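Local coordinates for cell division control protein 13 (Saccharomyces cerevisiae, PDB 4HCE) that takes part in telomere maintenance, dimerisation of its second OB-fold domain being required for productive Stn1 binding and efficient maintenance, at residues 76-81 with 123-128; 81-86 with 90-95. One frame throughout, in Å; residues are numbered along the deposited sequence.

Interaction 1 of 2, residues 76-81 with 123-128; sequences CELFGV and WSLKNI
Of residues 76-81, only Leu-78 comes within 4.5 Å of residues 123-128, spreading its two methyls onto strand residues that lie on either side of a beta bulge. The setting is an OB fold: helix 72-79 belongs to the connection between the third and fourth strands, the place where OB domains commonly carry the helix that closes one end of the barrel, and 123-128 lies on the last strand. One methyl, CD1 of Leu-78, rests 4.3 Å from CD2 of Leu-125. Strict alternation along the strand would put Leu-125 and Ile-128, three residues apart, on opposite faces, but Lys-126 and Asn-127 both stand across from Glu-104 in a classic bulge, and the extra residue brings both apolar side chains round to the helix. The CB atoms of Lys-126 and Asn-127 point away from the helix, and ND2 of Asn-127 is hydrogen-bonded to OE2 of Glu-104. Leu-78 projects from the helix with CG anti to its carbonyl carbon (chi1 -69°), and its CB also lies 4.0 Å above the plane of the Phe-79 ring, offset toward the rim. Ile-69 of strand 65-69 packs against both Leu-78 and Leu-125, whereas Ile-128 leans on Ile-23 and Val-103. Arg-74, one turn back on the helix, adds a polar tie: it donates to the Leu-125 carbonyl oxygen through NH2 and forms a salt bridge with Glu-77 through NH1. Just beyond the packing turn Gly-80 ends the helix at a positive phi of 86°, where a CB would press on the preceding carbonyl oxygen. The side chains of Leu-78 and Ile-128 cross obliquely, and Ile-128 presents its short branch, with CG1 anti to the backbone N (chi1 -179°) and CG2 placed 4.2 Å from CD2 of Leu-78.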
loop_
_atom_site.group_PDB
_atom_site.type_symbol
_atom_site.label_atom_id
_atom_site.label_comp_id
_atom_site.label_asym_id
_atom_site.label_seq_id
_atom_site.Cartn_x
_atom_site.Cartn_y
_atom_site.Cartn_z
ATOM N N CYS B 76 18.421 0.970 4.865
ATOM C CA CYS B 76 19.660 0.861 5.635
ATOM C C CYS B 76 20.304 2.211 5.905
ATOM O O CYS B 76 20.704 2.500 7.033
ATOM C CB CYS B 76 20.649 -0.089 4.947
ATOM S SG CYS B 76 20.109 -1.796 5.147
ATOM N N GLU B 77 20.382 3.029 4.864
ATOM C CA GLU B 77 20.962 4.366 4.957
ATOM C C GLU B 77 20.312 5.177 6.075
ATOM O O GLU B 77 21.009 5.855 6.847
ATOM C CB GLU B 77 20.795 5.097 3.621
ATOM C CG GLU B 77 21.290 6.535 3.607
ATOM C CD GLU B 77 21.208 7.163 2.219
ATOM O OE1 GLU B 77 20.139 7.108 1.569
ATOM O OE2 GLU B 77 22.219 7.718 1.760
ATOM N N LEU B 78 18.981 5.091 6.148
ATOM C CA LEU B 78 18.186 5.871 7.082
ATOM C C LEU B 78 18.245 5.275 8.483
ATOM O O LEU B 78 18.438 5.998 9.472
ATOM C CB LEU B 78 16.713 5.963 6.595
ATOM C CG LEU B 78 16.445 6.789 5.334
ATOM C CD1 LEU B 78 15.033 6.565 4.805
ATOM C CD2 LEU B 78 16.689 8.280 5.588
ATOM N N PHE B 79 18.080 3.958 8.558
ATOM C CA PHE B 79 17.838 3.281 9.831
ATOM C C PHE B 79 18.978 2.385 10.270
ATOM O O PHE B 79 19.066 2.036 11.437
ATOM C CB PHE B 79 16.544 2.446 9.761
ATOM C CG PHE B 79 15.313 3.248 9.426
ATOM C CD1 PHE B 79 14.847 4.237 10.300
ATOM C CD2 PHE B 79 14.616 3.008 8.246
ATOM C CE1 PHE B 79 13.713 4.983 9.991
ATOM C CE2 PHE B 79 13.489 3.751 7.921
ATOM C CZ PHE B 79 13.035 4.736 8.795
ATOM N N GLY B 80 19.842 1.997 9.333
ATOM C CA GLY B 80 20.928 1.082 9.643
ATOM C C GLY B 80 20.450 -0.341 9.534
ATOM O O GLY B 80 19.346 -0.654 9.979
ATOM N N VAL B 81 21.291 -1.203 8.959
ATOM C CA VAL B 81 20.977 -2.625 8.791
ATOM C C VAL B 81 20.823 -3.288 10.164
ATOM O O VAL B 81 19.995 -4.182 10.329
ATOM C CB VAL B 81 22.014 -3.364 7.866
ATOM C CG1 VAL B 81 23.383 -3.532 8.537
ATOM C CG2 VAL B 81 21.467 -4.706 7.373
ATOM N N TRP B 123 4.583 8.623 -2.950
ATOM C CA TRP B 123 5.459 9.490 -2.200
ATOM C C TRP B 123 6.641 8.709 -1.681
ATOM O O TRP B 123 6.480 7.671 -1.029
ATOM C CB TRP B 123 4.693 10.105 -1.025
ATOM C CG TRP B 123 3.694 11.138 -1.470
ATOM C CD1 TRP B 123 2.305 11.055 -1.438
ATOM C CD2 TRP B 123 3.988 12.454 -2.057
ATOM N NE1 TRP B 123 1.733 12.202 -1.942
ATOM C CE2 TRP B 123 2.685 13.092 -2.309
ATOM C CE3 TRP B 123 5.144 13.142 -2.368
ATOM C CZ2 TRP B 123 2.585 14.359 -2.865
ATOM C CZ3 TRP B 123 5.032 14.422 -2.914
ATOM C CH2 TRP B 123 3.784 15.006 -3.177
ATOM N N SER B 124 7.848 9.181 -1.944
ATOM C CA SER B 124 8.995 8.559 -1.309
ATOM C C SER B 124 9.699 9.494 -0.343
ATOM O O SER B 124 9.636 10.700 -0.507
ATOM C CB SER B 124 9.990 8.067 -2.343
ATOM O OG SER B 124 10.534 9.189 -2.982
ATOM N N LEU B 125 10.391 8.925 0.638
ATOM C CA LEU B 125 11.038 9.716 1.659
ATOM C C LEU B 125 12.299 10.383 1.157
ATOM O O LEU B 125 13.300 9.726 0.927
ATOM C CB LEU B 125 11.381 8.848 2.877
ATOM C CG LEU B 125 11.884 9.590 4.111
ATOM C CD1 LEU B 125 11.365 11.030 4.132
ATOM C CD2 LEU B 125 11.415 8.848 5.345
ATOM N N LYS B 126 12.242 11.699 0.975
ATOM C CA LYS B 126 13.415 12.459 0.576
ATOM C C LYS B 126 14.295 12.789 1.788
ATOM O O LYS B 126 15.490 12.531 1.789
ATOM C CB LYS B 126 13.035 13.741 -0.142
ATOM C CG LYS B 126 14.190 14.378 -0.880
ATOM C CD LYS B 126 13.701 15.539 -1.730
ATOM C CE LYS B 126 14.737 15.878 -2.791
ATOM N NZ LYS B 126 15.644 16.944 -2.306
ATOM N N ASN B 127 13.695 13.407 2.796
ATOM C CA ASN B 127 14.393 13.772 4.014
ATOM C C ASN B 127 13.507 13.542 5.205
ATOM O O ASN B 127 12.286 13.579 5.092
ATOM C CB ASN B 127 14.808 15.235 3.985
ATOM C CG ASN B 127 15.977 15.468 3.075
ATOM O OD1 ASN B 127 17.027 14.820 3.207
ATOM N ND2 ASN B 127 15.808 16.381 2.126
ATOM N N ILE B 128 14.144 13.324 6.346
ATOM C CA ILE B 128 13.441 13.148 7.610
ATOM C C ILE B 128 14.266 13.707 8.750
ATOM O O ILE B 128 15.468 13.432 8.888
ATOM C CB ILE B 128 13.066 11.672 7.919
ATOM C CG1 ILE B 128 12.307 11.561 9.269
ATOM C CG2 ILE B 128 14.304 10.780 7.917
ATOM C CD1 ILE B 128 11.378 10.364 9.366
#

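Interaction 2 of 2, residues 81-86 with 90-95; sequences VLNCQS and SDILLL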
loop_
_atom_site.group_PDB
_atom_site.type_symbol
_atom_site.label_atom_id
_atom_site.label_comp_id
_atom_site.label_asym_id
_atom_site.label_seq_id
_atom_site.Cartn_x
_atom_site.Cartn_y
_atom_site.Cartn_z
ATOM N N VAL B 81 21.291 -1.203 8.959
ATOM C CA VAL B 81 20.977 -2.625 8.791
ATOM C C VAL B 81 20.823 -3.288 10.164
ATOM O O VAL B 81 19.995 -4.182 10.329
ATOM C CB VAL B 81 22.014 -3.364 7.866
ATOM C CG1 VAL B 81 23.383 -3.532 8.537
ATOM C CG2 VAL B 81 21.467 -4.706 7.373
ATOM N N LEU B 82 21.601 -2.815 11.140
ATOM C CA LEU B 82 21.593 -3.348 12.511
ATOM C C LEU B 82 20.309 -3.037 13.285
ATOM O O LEU B 82 20.055 -3.639 14.321
ATOM C CB LEU B 82 22.818 -2.845 13.302
ATOM C CG LEU B 82 24.203 -3.180 12.712
ATOM C CD1 LEU B 82 25.335 -2.434 13.426
ATOM C CD2 LEU B 82 24.451 -4.675 12.766
ATOM N N ASN B 83 19.514 -2.091 12.782
ATOM C CA ASN B 83 18.265 -1.654 13.445
ATOM C C ASN B 83 16.986 -2.031 12.705
ATOM O O ASN B 83 15.886 -1.638 13.106
ATOM C CB ASN B 83 18.317 -0.145 13.669
ATOM C CG ASN B 83 19.620 0.284 14.336
ATOM O OD1 ASN B 83 19.931 -0.171 15.441
ATOM N ND2 ASN B 83 20.407 1.119 13.652
ATOM N N CYS B 84 17.126 -2.814 11.639
ATOM C CA CYS B 84 16.002 -3.100 10.772
ATOM C C CYS B 84 15.074 -4.212 11.305
ATOM O O CYS B 84 14.845 -5.213 10.639
ATOM C CB CYS B 84 16.486 -3.361 9.349
ATOM S SG CYS B 84 15.138 -3.365 8.144
ATOM N N GLN B 85 14.588 -4.016 12.533
ATOM C CA GLN B 85 13.499 -4.775 13.115
ATOM C C GLN B 85 12.402 -3.753 13.480
ATOM O O GLN B 85 12.704 -2.587 13.770
ATOM C CB GLN B 85 13.958 -5.552 14.359
ATOM C CG GLN B 85 13.383 -5.012 15.666
ATOM C CD GLN B 85 12.847 -6.106 16.566
ATOM O OE1 GLN B 85 13.622 -6.847 17.181
ATOM N NE2 GLN B 85 11.517 -6.227 16.642
ATOM N N SER B 86 11.139 -4.175 13.454
ATOM C CA SER B 86 10.036 -3.226 13.600
ATOM C C SER B 86 10.010 -2.509 14.966
ATOM O O SER B 86 9.721 -1.312 15.022
ATOM C CB SER B 86 8.684 -3.864 13.267
ATOM O OG SER B 86 8.525 -5.141 13.891
ATOM N N SER B 90 10.302 1.456 14.983
ATOM C CA SER B 90 9.271 2.127 15.770
ATOM C C SER B 90 9.842 3.165 16.777
ATOM O O SER B 90 9.387 4.314 16.809
ATOM C CB SER B 90 8.399 1.098 16.496
ATOM O OG SER B 90 7.466 1.757 17.314
ATOM N N ASP B 91 10.829 2.761 17.579
ATOM C CA ASP B 91 11.485 3.688 18.521
ATOM C C ASP B 91 12.195 4.840 17.783
ATOM O O ASP B 91 12.161 5.986 18.228
ATOM C CB ASP B 91 12.516 2.963 19.401
ATOM C CG ASP B 91 11.906 1.885 20.302
ATOM O OD1 ASP B 91 10.679 1.863 20.518
ATOM O OD2 ASP B 91 12.676 1.035 20.807
ATOM N N ILE B 92 12.849 4.530 16.665
ATOM C CA ILE B 92 13.585 5.539 15.920
ATOM C C ILE B 92 12.618 6.561 15.344
ATOM O O ILE B 92 12.920 7.740 15.310
ATOM C CB ILE B 92 14.440 4.919 14.782
ATOM C CG1 ILE B 92 15.615 4.113 15.361
ATOM C CG2 ILE B 92 14.955 6.000 13.812
ATOM C CD1 ILE B 92 16.185 3.111 14.366
ATOM N N LEU B 93 11.467 6.094 14.876
ATOM C CA LEU B 93 10.455 6.961 14.280
ATOM C C LEU B 93 9.539 7.595 15.330
ATOM O O LEU B 93 8.649 8.383 14.987
ATOM C CB LEU B 93 9.611 6.167 13.288
ATOM C CG LEU B 93 10.398 5.697 12.066
ATOM C CD1 LEU B 93 9.482 4.890 11.164
ATOM C CD2 LEU B 93 11.018 6.891 11.349
ATOM N N LEU B 94 9.736 7.221 16.590
ATOM C CA LEU B 94 9.007 7.818 17.718
ATOM C C LEU B 94 7.480 7.626 17.665
ATOM O O LEU B 94 6.717 8.517 18.094
ATOM C CB LEU B 94 9.367 9.311 17.835
ATOM C CG LEU B 94 10.861 9.604 17.972
ATOM C CD1 LEU B 94 11.186 10.992 17.425
ATOM C CD2 LEU B 94 11.344 9.462 19.416
ATOM N N LEU B 95 7.041 6.469 17.151
ATOM C CA LEU B 95 5.613 6.168 17.034
ATOM C C LEU B 95 4.894 6.213 18.376
ATOM O O LEU B 95 3.723 6.573 18.423
ATOM C CB LEU B 95 5.343 4.807 16.378
ATOM C CG LEU B 95 6.054 4.384 15.084
ATOM C CD1 LEU B 95 5.457 3.083 14.542
ATOM C CD2 LEU B 95 5.984 5.472 14.046
#
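Asn-83 meets Ile-92 through aliphatic carbon, although its tip is an amide. Its CB points at helix 86-92 and takes the end of the isoleucine, CD1 of Ile-92, at 4.0 Å. The next atom, CG of Asn-83, is already 4.5 Å from that same CD1, and of its amide atoms ND2 lies 4.7 Å and OD1 5.1 Å from it, so neither touches the methyl. With CG beside the backbone N (chi1 -50°), the amide is carried back over its own chain, and ND2 of Asn-83 donates to the carbonyl oxygen of Phe-79, the last residue of helix 72-79. This side chain therefore shows carbon to the following helix and a hydrogen-bond donor to the end of the preceding one. Between the two helices the chain passes through a short 3-10 segment at 81-83 and an inverse gamma turn centred on Cys-84, and Gln-85 occupies the N-cap position. The second point of contact is the first turn of the helix, where Ser-90 N donates to Ser-86 O at 2.8 Å with an N-H...O angle of 160°. CB of Ser-90 lies 3.1 Å from the same oxygen, Ser-86 O, beside that bond. The hydroxyl of Ser-86 is used in another direction, accepting from the backbone N of Phe-31. At the far end Leu-94 adopts a positive phi and closes the helix as a Schellman motif, with Leu-95 N reaching back to Ser-90 O at 3.2 Å and a weak bond from Leu-94 N to Asp-91 O. Helix 86-92 lies against strand 16-27 through Met-26, which touches Ser-86 and Ser-90, and against helix 72-79, where Ile-92 packs on Phe-79 and Cys-84, from the preceding turn, on Ile-75.

Overall arrangement
Interaction 2 is nested within the chain loop that interaction 1 closes, and the two share Val-81; their centres are about 11 Å apart. Interaction 1 is the more central, about 9 Å from the centre of the chain against about 13 Å, and joins a helix to the sheet by methyl packing alone between its segments. Interaction 2, nearer the periphery, stays within the helical connection and combines one apolar touch with a local helix bond. Both are partly buried, and neither is touched by the other subunit. Leu-93 bridges them: its CD2 lies 3.6 Å from Phe-79 CE1 and 4.0 Å from Ile-128 CD1, so that one side chain touches both helix 72-79 and the last strand.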